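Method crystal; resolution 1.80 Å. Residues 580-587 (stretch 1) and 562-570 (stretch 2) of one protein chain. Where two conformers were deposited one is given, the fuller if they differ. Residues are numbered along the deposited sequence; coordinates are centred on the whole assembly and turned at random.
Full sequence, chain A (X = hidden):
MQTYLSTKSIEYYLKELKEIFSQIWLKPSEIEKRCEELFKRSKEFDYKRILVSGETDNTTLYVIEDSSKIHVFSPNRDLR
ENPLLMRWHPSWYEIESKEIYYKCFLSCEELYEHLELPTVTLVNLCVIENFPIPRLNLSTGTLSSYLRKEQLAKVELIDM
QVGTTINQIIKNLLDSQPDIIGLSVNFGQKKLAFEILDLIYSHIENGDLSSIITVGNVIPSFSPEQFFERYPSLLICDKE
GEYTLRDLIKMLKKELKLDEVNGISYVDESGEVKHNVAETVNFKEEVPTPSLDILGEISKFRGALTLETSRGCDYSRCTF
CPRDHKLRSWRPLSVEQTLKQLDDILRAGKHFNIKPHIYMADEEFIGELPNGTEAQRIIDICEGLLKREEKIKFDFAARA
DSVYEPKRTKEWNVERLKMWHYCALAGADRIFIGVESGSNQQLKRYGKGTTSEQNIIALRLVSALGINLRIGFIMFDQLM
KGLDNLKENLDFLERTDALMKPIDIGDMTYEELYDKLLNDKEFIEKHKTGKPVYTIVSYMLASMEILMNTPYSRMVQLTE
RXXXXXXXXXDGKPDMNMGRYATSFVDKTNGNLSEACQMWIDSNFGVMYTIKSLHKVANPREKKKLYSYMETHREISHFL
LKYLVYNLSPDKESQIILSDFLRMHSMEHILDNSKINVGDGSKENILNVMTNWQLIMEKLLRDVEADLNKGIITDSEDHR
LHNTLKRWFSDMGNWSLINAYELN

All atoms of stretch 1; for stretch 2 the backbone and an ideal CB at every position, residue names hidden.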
# COMPACT_ATOMS: atom_id res chain seq x y z
N ARG A 580 3.05 4.92 -16.71
CA ARG A 580 2.10 6.00 -16.93
C ARG A 580 2.47 6.80 -18.17
O ARG A 580 3.61 6.81 -18.62
CB ARG A 580 2.02 6.94 -15.72
CG ARG A 580 3.23 7.84 -15.53
CD ARG A 580 3.15 8.54 -14.17
NE ARG A 580 4.31 9.38 -13.90
CZ ARG A 580 4.67 9.79 -12.69
NH1 ARG A 580 3.95 9.44 -11.63
NH2 ARG A 580 5.74 10.56 -12.53
N TYR A 581 1.47 7.50 -18.69
CA TYR A 581 1.63 8.40 -19.81
C TYR A 581 1.96 9.79 -19.31
O TYR A 581 1.64 10.16 -18.18
CB TYR A 581 0.35 8.46 -20.65
CG TYR A 581 -0.08 7.17 -21.29
CD1 TYR A 581 0.45 6.76 -22.51
CD2 TYR A 581 -1.05 6.36 -20.70
CE1 TYR A 581 0.05 5.58 -23.11
CE2 TYR A 581 -1.46 5.18 -21.30
CZ TYR A 581 -0.90 4.80 -22.50
OH TYR A 581 -1.30 3.63 -23.11
N ALA A 582 2.63 10.56 -20.16
CA ALA A 582 2.80 12.00 -19.96
C ALA A 582 1.83 12.69 -20.92
O ALA A 582 1.90 12.49 -22.13
CB ALA A 582 4.24 12.42 -20.22
N THR A 583 0.90 13.47 -20.36
CA THR A 583 -0.28 13.93 -21.08
C THR A 583 -0.49 15.43 -20.88
O THR A 583 -0.44 15.92 -19.75
CB THR A 583 -1.54 13.18 -20.62
OG1 THR A 583 -1.27 11.77 -20.54
CG2 THR A 583 -2.72 13.43 -21.57
N SER A 584 -0.74 16.14 -21.98
CA SER A 584 -1.06 17.56 -21.93
C SER A 584 -2.56 17.75 -21.74
O SER A 584 -3.37 16.83 -21.91
CB SER A 584 -0.59 18.27 -23.19
OG SER A 584 0.81 18.16 -23.36
N PHE A 585 -2.94 18.98 -21.38
CA PHE A 585 -4.33 19.32 -21.11
C PHE A 585 -5.01 19.81 -22.38
O PHE A 585 -4.43 20.57 -23.15
CB PHE A 585 -4.43 20.41 -20.04
CG PHE A 585 -4.12 19.93 -18.64
CD1 PHE A 585 -2.83 19.52 -18.30
CD2 PHE A 585 -5.10 19.90 -17.68
CE1 PHE A 585 -2.55 19.08 -17.01
CE2 PHE A 585 -4.83 19.46 -16.39
CZ PHE A 585 -3.54 19.05 -16.05
N VAL A 586 -6.27 19.38 -22.57
CA VAL A 586 -7.03 19.82 -23.73
C VAL A 586 -7.38 21.30 -23.62
O VAL A 586 -7.55 21.98 -24.64
CB VAL A 586 -8.29 18.95 -23.91
CG1 VAL A 586 -9.36 19.30 -22.88
CG2 VAL A 586 -8.83 19.09 -25.33
N ASP A 587 -7.48 21.83 -22.40
CA ASP A 587 -7.70 23.25 -22.15
C ASP A 587 -6.37 23.87 -21.72
O ASP A 587 -5.89 23.60 -20.61
CB ASP A 587 -8.79 23.42 -21.09
CG ASP A 587 -9.14 24.87 -20.80
OD1 ASP A 587 -8.23 25.69 -20.56
OD2 ASP A 587 -10.35 25.17 -20.78
N UNK A 562 -11.19 12.65 -31.70
CA UNK A 562 -12.43 13.40 -31.86
C UNK A 562 -12.18 14.88 -32.13
O UNK A 562 -12.94 15.51 -32.87
CB UNK A 562 -13.30 13.24 -30.61
N UNK A 563 -11.12 15.45 -31.56
CA UNK A 563 -10.84 16.87 -31.70
C UNK A 563 -9.54 17.15 -32.44
O UNK A 563 -9.11 18.31 -32.52
CB UNK A 563 -10.79 17.53 -30.32
N UNK A 564 -8.89 16.11 -32.97
CA UNK A 564 -7.71 16.25 -33.83
C UNK A 564 -6.60 17.05 -33.15
O UNK A 564 -6.10 18.05 -33.67
CB UNK A 564 -8.10 16.92 -35.15
N UNK A 565 -6.21 16.59 -31.96
CA UNK A 565 -5.14 17.22 -31.19
C UNK A 565 -4.30 16.13 -30.54
O UNK A 565 -4.81 15.07 -30.17
CB UNK A 565 -5.70 18.18 -30.14
N UNK A 566 -3.00 16.37 -30.44
CA UNK A 566 -2.10 15.46 -29.76
C UNK A 566 -1.99 15.87 -28.29
O UNK A 566 -1.54 16.98 -27.97
CB UNK A 566 -0.73 15.45 -30.43
N UNK A 567 -2.42 14.98 -27.39
CA UNK A 567 -2.36 15.22 -25.96
C UNK A 567 -1.35 14.35 -25.24
O UNK A 567 -0.74 14.80 -24.27
CB UNK A 567 -3.74 15.00 -25.34
N UNK A 568 -1.15 13.11 -25.69
CA UNK A 568 -0.20 12.20 -25.05
C UNK A 568 1.16 12.40 -25.70
O UNK A 568 1.35 12.11 -26.88
CB UNK A 568 -0.65 10.74 -25.16
N UNK A 569 2.13 12.87 -24.91
CA UNK A 569 3.48 13.14 -25.38
C UNK A 569 4.25 11.82 -25.54
O UNK A 569 3.68 10.73 -25.49
CB UNK A 569 4.21 14.08 -24.41
N UNK A 570 5.57 11.93 -25.73
CA UNK A 570 6.43 10.76 -25.98
C UNK A 570 5.89 9.93 -27.14
O UNK A 570 5.97 8.70 -27.15
CB UNK A 570 6.54 9.89 -24.72

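Position 562 has helical angles (-62/-34), and its ideal CB has nothing of stretch 1 within 5.5 Å; almost any helix-tolerant side chain would do. It is Lys562, out of reach of stretch 1.

Position 563 also lacks a near neighbour at CB, yet CA-to-CB points toward stretch 1, so a long side chain could reach Val586, whether aliphatic or carrying a polar end. The residue is Glu563 (m, t), whose OE1 lies 3.6 Å from Val586 CG2, a packing contact; OE2 is hydrogen-bonded elsewhere in the structure.

At 564 phi is positive (56/55), the left-handed exit of a Schellman motif. Glycine or asparagine would be the usual guesses, and stretch 1 constrains nothing. Glu564 occupies it, out of reach of stretch 1.

Position 565 has extended angles (-141/145), which suit beta-branched residues, and its CB points toward stretch 1 from a distance. Val565 fits, its CG1 no closer than 4.7 Å to Val586 CG2. At 566 CB points away, so small or polar residues are all plausible; it is Asn566.

Position 567 is anchored by its backbone: Ser584 N donates to O of 567 at 2.7 Å with a nearly linear 174° angle, and Thr583 CA adds a CA-H...O contact to that same O at 3.3 Å. The ideal CB points sideways, 3.9 Å from Ser584 O and 4.2 Å from Thr583 CG2. With Val586 further along, a medium-sized apolar chain such as leucine, isoleucine or methionine would suit. Leu567 (m, t) brings its end nearer: CD2 lies 3.9 Å from Val586 CA, and CD1 lies 4.3 Å from Val586 CB.

Position 568 forms the single beta bridge with Thr583, CA to CA 4.3 Å. Its sideways CB is 4.9 Å from Tyr581 CD1 and 4.8 Å from Thr583 OG1, favouring an aliphatic residue, with valine or leucine also reasonable. Ile568 (m, t) sets CG2 3.6 Å from Tyr581 CD1, oblique to the ring, and CG1 4.2 Å from Thr583 CG2.

At 569 the backbone N donates to Ala582 O at 2.8 Å (150°), while water 1 donates to O of 569 and accepts from Ala582 N, both at 3.0 Å. The sideways CB, 5.4 Å from Ser584 OG, admits polar or flexible apolar chains. Met569 (m, m, m) places SD 3.6 Å from Ser584 OG, although its end leads away.

Position 570 has positive phi (53/35), which glycine, asparagine or aspartate tolerate well. Asn570 is deposited, its CB 5.6 Å from Ala582 CB, its nearest approach to stretch 1.

Stretch 2 (562-570) KEEVNLIMN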
# COMPACT_ATOMS: atom_id res chain seq x y z
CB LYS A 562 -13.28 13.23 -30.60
CG LYS A 562 -14.68 13.79 -30.66
CD LYS A 562 -15.60 12.89 -29.85
CE LYS A 562 -16.94 13.55 -29.57
NZ LYS A 562 -17.94 12.57 -29.06
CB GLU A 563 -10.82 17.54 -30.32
CG GLU A 563 -12.15 17.45 -29.57
CD GLU A 563 -12.11 18.09 -28.18
OE1 GLU A 563 -11.28 19.00 -27.96
OE2 GLU A 563 -12.90 17.67 -27.31
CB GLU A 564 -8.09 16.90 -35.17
CG GLU A 564 -9.24 16.22 -35.89
CD GLU A 564 -9.51 16.84 -37.24
OE1 GLU A 564 -8.59 17.46 -37.80
OE2 GLU A 564 -10.65 16.70 -37.74
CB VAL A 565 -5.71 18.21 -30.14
CG1 VAL A 565 -6.67 17.50 -29.19
CG2 VAL A 565 -4.58 18.90 -29.37
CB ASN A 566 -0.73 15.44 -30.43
CG ASN A 566 -0.57 14.28 -31.40
OD1 ASN A 566 -1.54 13.59 -31.73
ND2 ASN A 566 0.65 14.06 -31.86
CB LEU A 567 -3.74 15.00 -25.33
CG LEU A 567 -4.87 15.92 -25.80
CD1 LEU A 567 -6.21 15.48 -25.23
CD2 LEU A 567 -4.59 17.36 -25.44
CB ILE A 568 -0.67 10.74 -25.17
CG1 ILE A 568 -2.05 10.57 -24.54
CG2 ILE A 568 0.34 9.81 -24.49
CD1 ILE A 568 -2.62 9.17 -24.64
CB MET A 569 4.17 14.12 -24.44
CG MET A 569 3.35 15.37 -24.16
SD MET A 569 2.71 16.15 -25.67
CE MET A 569 4.24 16.61 -26.48
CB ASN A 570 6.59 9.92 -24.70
CG ASN A 570 7.71 8.89 -24.81
OD1 ASN A 570 8.53 8.92 -25.73
ND2 ASN A 570 7.74 7.96 -23.85
O HOH W 1 3.52 9.46 -22.75
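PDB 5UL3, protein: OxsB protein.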